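Local coordinates for uncharacterized protein MJ1062 (Methanocaldococcus jannaschii, PDB 3EO4) that is of unknown function but carries a C-terminal GNAT-type N-acetyltransferase domain, the part described here, and so probably transfers acyl groups, at residues Arg17-Asn22 against Asp64-Leu69; His128-Glu133 against Glu155-Tyr160. All blocks are in the same frame, centred on the assembly; numbering follows the deposited sequence.

Interaction 1 (Arg17-Asn22 against Asp64-Leu69)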
loop_
_atom_site.group_PDB
_atom_site.type_symbol
_atom_site.label_atom_id
_atom_site.label_comp_id
_atom_site.label_asym_id
_atom_site.label_seq_id
_atom_site.Cartn_x
_atom_site.Cartn_y
_atom_site.Cartn_z
ATOM N N ARG A 17 -7.037 -6.266 14.819
ATOM C CA ARG A 17 -6.171 -7.339 15.312
ATOM C C ARG A 17 -4.732 -6.825 15.308
ATOM O O ARG A 17 -4.372 -5.963 14.471
ATOM C CB ARG A 17 -6.299 -8.613 14.463
ATOM C CG ARG A 17 -5.863 -8.455 12.989
ATOM C CD ARG A 17 -5.028 -9.655 12.465
ATOM N NE ARG A 17 -4.588 -9.441 11.076
ATOM C CZ ARG A 17 -3.415 -8.904 10.692
ATOM N NH1 ARG A 17 -2.511 -8.507 11.587
ATOM N NH2 ARG A 17 -3.144 -8.766 9.391
ATOM N N GLN A 18 -3.902 -7.326 16.221
ATOM C CA GLN A 18 -2.529 -6.806 16.277
ATOM C C GLN A 18 -1.794 -7.060 14.971
ATOM O O GLN A 18 -2.061 -8.028 14.237
ATOM C CB GLN A 18 -1.706 -7.264 17.500
ATOM C CG GLN A 18 -1.958 -8.679 17.967
ATOM C CD GLN A 18 -0.940 -9.193 19.010
ATOM O OE1 GLN A 18 -0.927 -10.396 19.328
ATOM N NE2 GLN A 18 -0.087 -8.309 19.528
ATOM N N ILE A 19 -0.903 -6.126 14.674
ATOM C CA ILE A 19 -0.056 -6.163 13.507
ATOM C C ILE A 19 0.962 -7.267 13.651
ATOM O O ILE A 19 1.251 -7.716 14.746
ATOM C CB ILE A 19 0.696 -4.806 13.367
ATOM C CG1 ILE A 19 1.250 -4.627 11.950
ATOM C CG2 ILE A 19 1.783 -4.663 14.457
ATOM C CD1 ILE A 19 1.491 -3.155 11.570
ATOM N N THR A 20 1.550 -7.624 12.522
ATOM C CA THR A 20 2.475 -8.730 12.365
ATOM C C THR A 20 3.546 -8.288 11.378
ATOM O O THR A 20 3.278 -7.393 10.557
ATOM C CB THR A 20 1.654 -9.904 11.774
ATOM O OG1 THR A 20 1.268 -10.776 12.832
ATOM C CG2 THR A 20 2.391 -10.670 10.775
ATOM N N ASP A 21 4.718 -8.930 11.409
ATOM C CA ASP A 21 5.829 -8.693 10.462
ATOM C C ASP A 21 5.353 -8.665 9.033
ATOM O O ASP A 21 5.848 -7.912 8.199
ATOM C CB ASP A 21 6.866 -9.818 10.559
ATOM C CG ASP A 21 7.895 -9.574 11.632
ATOM O OD1 ASP A 21 7.718 -8.608 12.396
ATOM O OD2 ASP A 21 8.881 -10.340 11.713
ATOM N N ASN A 22 4.416 -9.561 8.748
ATOM C CA ASN A 22 3.874 -9.739 7.397
ATOM C C ASN A 22 3.084 -8.535 6.866
ATOM O O ASN A 22 2.905 -8.395 5.651
ATOM C CB ASN A 22 3.020 -11.011 7.334
ATOM C CG ASN A 22 3.817 -12.267 7.666
ATOM O OD1 ASN A 22 4.845 -12.561 7.038
ATOM N ND2 ASN A 22 3.354 -13.016 8.675
ATOM N N ASP A 64 0.111 -1.560 17.918
ATOM C CA ASP A 64 -0.419 -1.257 16.592
ATOM C C ASP A 64 -1.363 -2.353 16.139
ATOM O O ASP A 64 -1.092 -3.546 16.328
ATOM C CB ASP A 64 0.716 -1.144 15.578
ATOM C CG ASP A 64 1.627 0.017 15.862
ATOM O OD1 ASP A 64 1.447 1.079 15.221
ATOM O OD2 ASP A 64 2.521 -0.135 16.726
ATOM N N TRP A 65 -2.482 -1.951 15.556
ATOM C CA TRP A 65 -3.449 -2.911 15.015
ATOM C C TRP A 65 -3.618 -2.667 13.519
ATOM O O TRP A 65 -3.414 -1.560 13.024
ATOM C CB TRP A 65 -4.827 -2.763 15.665
ATOM C CG TRP A 65 -4.992 -3.075 17.125
ATOM C CD1 TRP A 65 -5.446 -4.260 17.665
ATOM C CD2 TRP A 65 -4.825 -2.170 18.242
ATOM N NE1 TRP A 65 -5.532 -4.155 19.038
ATOM C CE2 TRP A 65 -5.166 -2.888 19.418
ATOM C CE3 TRP A 65 -4.400 -0.838 18.364
ATOM C CZ2 TRP A 65 -5.089 -2.318 20.707
ATOM C CZ3 TRP A 65 -4.329 -0.263 19.652
ATOM C CH2 TRP A 65 -4.670 -1.006 20.803
ATOM N N ILE A 66 -3.982 -3.723 12.808
ATOM C CA ILE A 66 -4.529 -3.630 11.481
ATOM C C ILE A 66 -6.047 -3.578 11.640
ATOM O O ILE A 66 -6.627 -4.325 12.444
ATOM C CB ILE A 66 -4.180 -4.910 10.652
ATOM C CG1 ILE A 66 -2.662 -5.134 10.621
ATOM C CG2 ILE A 66 -4.711 -4.814 9.247
ATOM C CD1 ILE A 66 -1.891 -3.948 10.004
ATOM N N ILE A 67 -6.679 -2.727 10.842
ATOM C CA ILE A 67 -8.135 -2.614 10.784
ATOM C C ILE A 67 -8.667 -3.524 9.672
ATOM O O ILE A 67 -8.267 -3.404 8.524
ATOM C CB ILE A 67 -8.557 -1.164 10.487
ATOM C CG1 ILE A 67 -7.911 -0.192 11.497
ATOM C CG2 ILE A 67 -10.082 -1.062 10.417
ATOM C CD1 ILE A 67 -7.999 1.275 11.090
ATOM N N LEU A 68 -9.559 -4.431 10.029
ATOM C CA LEU A 68 -10.123 -5.353 9.084
ATOM C C LEU A 68 -11.554 -4.959 8.808
ATOM O O LEU A 68 -12.287 -4.642 9.726
ATOM C CB LEU A 68 -10.104 -6.738 9.694
ATOM C CG LEU A 68 -8.885 -7.664 9.571
ATOM C CD1 LEU A 68 -7.563 -6.984 9.303
ATOM C CD2 LEU A 68 -8.815 -8.633 10.768
ATOM N N LEU A 69 -11.957 -4.966 7.546
ATOM C CA LEU A 69 -13.334 -4.683 7.198
ATOM C C LEU A 69 -13.937 -5.986 6.693
ATOM O O LEU A 69 -13.390 -6.615 5.794
ATOM C CB LEU A 69 -13.450 -3.562 6.148
ATOM C CG LEU A 69 -14.842 -3.385 5.507
ATOM C CD1 LEU A 69 -15.926 -2.914 6.496
ATOM C CD2 LEU A 69 -14.821 -2.469 4.317
#
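R17 and I66 face each other as an antiparallel hydrogen-bonded pair. R17 N gives its hydrogen to I66 O at 3.1 Å. I66 N returns one to R17 O at 2.8 Å. The strand then leaves its partner. Q18 and W65 still form a non-hydrogen-bonded pair, but their side chains diverge. I19 N makes the last backbone bond, 3.1 Å to D64 O.

The tight part lies around I19. Its CG1 is anti to the backbone N (chi1 -162°) and meets I66 CD1 at 3.8 Å, the two side chains crossing at about a right angle. Its other branch, CG2, rests beside D64 CB at 3.8 Å. W56 of helix 49-58 packs on I19 as well. The carboxylate of D64 leads away from the contact and is held by salt bridges to R59 and R62. On the other face of the sheet, W65 meets W118 edge-to-face and touches V115, both of helix 107-121.

The solvent side belongs to R17 and Q18. R17 is partly exposed but lies closely on I66. A bend at chi2 (138°) turns CD; the R17 and I66 side chains lie side by side, pointing the same way. I66 CG1 sits over one guanidinium face, 3.5 Å from R17 NH1. R17 CG also meets L68 CD2 at 3.7 Å. R17 NH1 donates to Q18 O at 2.7 Å, in the guanidinium plane, and pairs with D23 in a salt bridge. Only Q18 is loose. It is exposed and directs its side chain away; of that side chain CB alone comes near, at D64 O, and the backbone N and CA make the closer contacts.

This is the end of an antiparallel strand pair in the N-terminal sheet of the GNAT fold, where strand 13-18 passes into the first helical region.

Interaction 2 (His128-Glu133 against Glu155-Tyr160); sequences HARILE and ENEWIY
I131 and W158 form one of two hydrogen-bonded pairs between the antiparallel strands. I131 N bonds to W158 O at 2.9 Å, and W158 N bonds to I131 O at 2.8 Å. A129 and Y160 do the same. E133 N to N156 O, 2.8 Å, continues the backbone bonding beyond the last pair, L132 with E157.

The charged contact lies on the face of R130, I159 and E157. R130 NH2 reaches E157 OE1 at 2.8 Å in a salt bridge. The oxygen lies in the guanidinium plane, but the donor meets it from above the carboxylate plane. NE adds a weak bond to the same oxygen. The two planes are turned 62° apart. The bend of R130 at chi3 (70°) brings NE close to the carboxylate. E157 OE2 makes a salt bridge to R154, so each oxygen has an arginine partner.

A second polar side-chain bond runs from W158 NE1 to E133 OE2 at 3.1 Å. It lies near the indole plane and uses the carboxylate's anti side. E133 CG sits at the ring edge. K149 and K152 make cation-pi contacts with the same indole.

Carbon contacts lie on both faces. The I159 CD1 methyl packs over the centre of the flat R130 guanidinium, 3.9 Å above its plane. I131 CD1 makes an off-centre CH-pi contact with Y160, 4.1 Å from the ring centroid. Helix 136-144 packs on I131 and Y160.

The chemistry implies a face that is apolar at I131 and Y160 but polar at its W158 rim; opposite, E157 probably offsets both arginine charges.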
loop_
_atom_site.group_PDB
_atom_site.type_symbol
_atom_site.label_atom_id
_atom_site.label_comp_id
_atom_site.label_asym_id
_atom_site.label_seq_id
_atom_site.Cartn_x
_atom_site.Cartn_y
_atom_site.Cartn_z
ATOM N N HIS A 128 -5.146 11.083 23.830
ATOM C CA HIS A 128 -5.067 12.220 22.927
ATOM C C HIS A 128 -4.697 11.824 21.511
ATOM O O HIS A 128 -4.325 10.689 21.261
ATOM C CB HIS A 128 -4.130 13.319 23.475
ATOM C CG HIS A 128 -2.679 12.946 23.483
ATOM N ND1 HIS A 128 -2.070 12.342 24.560
ATOM C CD2 HIS A 128 -1.705 13.136 22.563
ATOM C CE1 HIS A 128 -0.788 12.156 24.295
ATOM N NE2 HIS A 128 -0.540 12.632 23.091
ATOM N N ALA A 129 -4.815 12.775 20.592
ATOM C CA ALA A 129 -4.420 12.600 19.189
ATOM C C ALA A 129 -3.658 13.868 18.787
ATOM O O ALA A 129 -3.969 14.939 19.279
ATOM C CB ALA A 129 -5.656 12.409 18.309
ATOM N N ARG A 130 -2.639 13.736 17.946
ATOM C CA ARG A 130 -1.921 14.895 17.386
ATOM C C ARG A 130 -2.384 15.016 15.947
ATOM O O ARG A 130 -2.311 14.039 15.193
ATOM C CB ARG A 130 -0.382 14.723 17.429
ATOM C CG ARG A 130 0.182 14.339 18.796
ATOM C CD ARG A 130 1.735 14.218 18.784
ATOM N NE ARG A 130 2.333 15.527 18.629
ATOM C CZ ARG A 130 3.044 16.168 19.543
ATOM N NH1 ARG A 130 3.311 15.614 20.727
ATOM N NH2 ARG A 130 3.517 17.377 19.244
ATOM N N ILE A 131 -2.881 16.194 15.572
ATOM C CA ILE A 131 -3.483 16.359 14.250
ATOM C C ILE A 131 -2.993 17.620 13.545
ATOM O O ILE A 131 -2.961 18.722 14.141
ATOM C CB ILE A 131 -5.045 16.334 14.299
ATOM C CG1 ILE A 131 -5.580 15.162 15.154
ATOM C CG2 ILE A 131 -5.635 16.212 12.892
ATOM C CD1 ILE A 131 -7.105 15.239 15.452
ATOM N N LEU A 132 -2.605 17.462 12.281
ATOM C CA LEU A 132 -2.260 18.633 11.464
ATOM C C LEU A 132 -3.524 19.410 11.090
ATOM O O LEU A 132 -4.589 18.815 10.819
ATOM C CB LEU A 132 -1.521 18.243 10.192
ATOM C CG LEU A 132 -0.061 17.826 10.151
ATOM C CD1 LEU A 132 0.375 18.088 8.742
ATOM C CD2 LEU A 132 0.866 18.586 11.142
ATOM N N GLU A 133 -3.387 20.728 11.116
ATOM C CA GLU A 133 -4.454 21.659 10.827
ATOM C C GLU A 133 -5.199 21.351 9.537
ATOM O O GLU A 133 -6.385 21.664 9.444
ATOM C CB GLU A 133 -3.892 23.070 10.702
ATOM C CG GLU A 133 -3.473 23.656 12.001
ATOM C CD GLU A 133 -2.875 25.024 11.841
ATOM O OE1 GLU A 133 -2.151 25.219 10.836
ATOM O OE2 GLU A 133 -3.113 25.894 12.716
ATOM N N GLU A 155 4.545 22.981 14.924
ATOM C CA GLU A 155 3.965 23.937 13.970
ATOM C C GLU A 155 2.817 23.314 13.191
ATOM O O GLU A 155 2.931 22.173 12.744
ATOM C CB GLU A 155 5.034 24.405 12.990
ATOM C CG GLU A 155 4.931 25.883 12.622
ATOM C CD GLU A 155 6.284 26.503 12.307
ATOM O OE1 GLU A 155 7.169 25.780 11.787
ATOM O OE2 GLU A 155 6.472 27.720 12.589
ATOM N N ASN A 156 1.712 24.048 13.043
ATOM C CA ASN A 156 0.517 23.566 12.303
ATOM C C ASN A 156 -0.125 22.256 12.837
ATOM O O ASN A 156 -0.931 21.613 12.147
ATOM C CB ASN A 156 0.827 23.414 10.796
ATOM C CG ASN A 156 1.221 24.744 10.106
ATOM O OD1 ASN A 156 1.490 24.739 8.912
ATOM N ND2 ASN A 156 1.270 25.863 10.850
ATOM N N GLU A 157 0.256 21.872 14.049
ATOM C CA GLU A 157 -0.174 20.629 14.691
ATOM C C GLU A 157 -0.884 20.946 16.032
ATOM O O GLU A 157 -0.431 21.810 16.800
ATOM C CB GLU A 157 1.052 19.752 14.933
ATOM C CG GLU A 157 0.788 18.334 15.394
ATOM C CD GLU A 157 2.070 17.614 15.796
ATOM O OE1 GLU A 157 2.785 18.114 16.683
ATOM O OE2 GLU A 157 2.355 16.543 15.240
ATOM N N TRP A 158 -1.987 20.241 16.296
ATOM C CA TRP A 158 -2.806 20.459 17.481
ATOM C C TRP A 158 -3.032 19.175 18.251
ATOM O O TRP A 158 -3.217 18.112 17.661
ATOM C CB TRP A 158 -4.174 21.008 17.072
ATOM C CG TRP A 158 -4.049 22.327 16.490
ATOM C CD1 TRP A 158 -3.958 22.630 15.172
ATOM C CD2 TRP A 158 -3.909 23.556 17.202
ATOM N NE1 TRP A 158 -3.801 23.979 15.010
ATOM C CE2 TRP A 158 -3.760 24.574 16.244
ATOM C CE3 TRP A 158 -3.912 23.898 18.562
ATOM C CZ2 TRP A 158 -3.622 25.910 16.592
ATOM C CZ3 TRP A 158 -3.771 25.232 18.912
ATOM C CH2 TRP A 158 -3.629 26.220 17.927
ATOM N N ILE A 159 -3.044 19.292 19.575
ATOM C CA ILE A 159 -3.410 18.178 20.438
ATOM C C ILE A 159 -4.880 18.316 20.791
ATOM O O ILE A 159 -5.340 19.426 21.132
ATOM C CB ILE A 159 -2.609 18.196 21.752
ATOM C CG1 ILE A 159 -1.130 18.558 21.501
ATOM C CG2 ILE A 159 -2.829 16.900 22.540
ATOM C CD1 ILE A 159 -0.442 17.701 20.471
ATOM N N TYR A 160 -5.580 17.188 20.685
ATOM C CA TYR A 160 -6.977 17.024 20.988
ATOM C C TYR A 160 -7.049 15.925 22.049
ATOM O O TYR A 160 -6.448 14.867 21.857
ATOM C CB TYR A 160 -7.719 16.528 19.735
ATOM C CG TYR A 160 -7.930 17.573 18.671
ATOM C CD1 TYR A 160 -9.178 18.132 18.483
ATOM C CD2 TYR A 160 -6.879 17.994 17.840
ATOM C CE1 TYR A 160 -9.387 19.105 17.523
ATOM C CE2 TYR A 160 -7.076 18.970 16.868
ATOM C CZ TYR A 160 -8.334 19.516 16.730
ATOM O OH TYR A 160 -8.568 20.454 15.777
#

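Interaction 1 comes first along the chain and closes before interaction 2 opens. Their centres are 24 Å apart, on opposite sides of the chain's centre, and their nearest atoms are about 11 Å apart. They share no strand. Interaction 1 joins neighbouring strands 13-18 and 63-71 of the five-stranded antiparallel sheet. Interaction 2 joins strands 126-132 and 157-163 of the three-stranded sheet. Backbone bonds from H128 reach I93 of strand 92-97, the last of the first sheet, and P91 just before it. Helix 107-121 lies between the two in sequence and packs on W65. Each contact thus pairs strands within one sheet; the H128 bonds link both sheets into one GNAT-type domain.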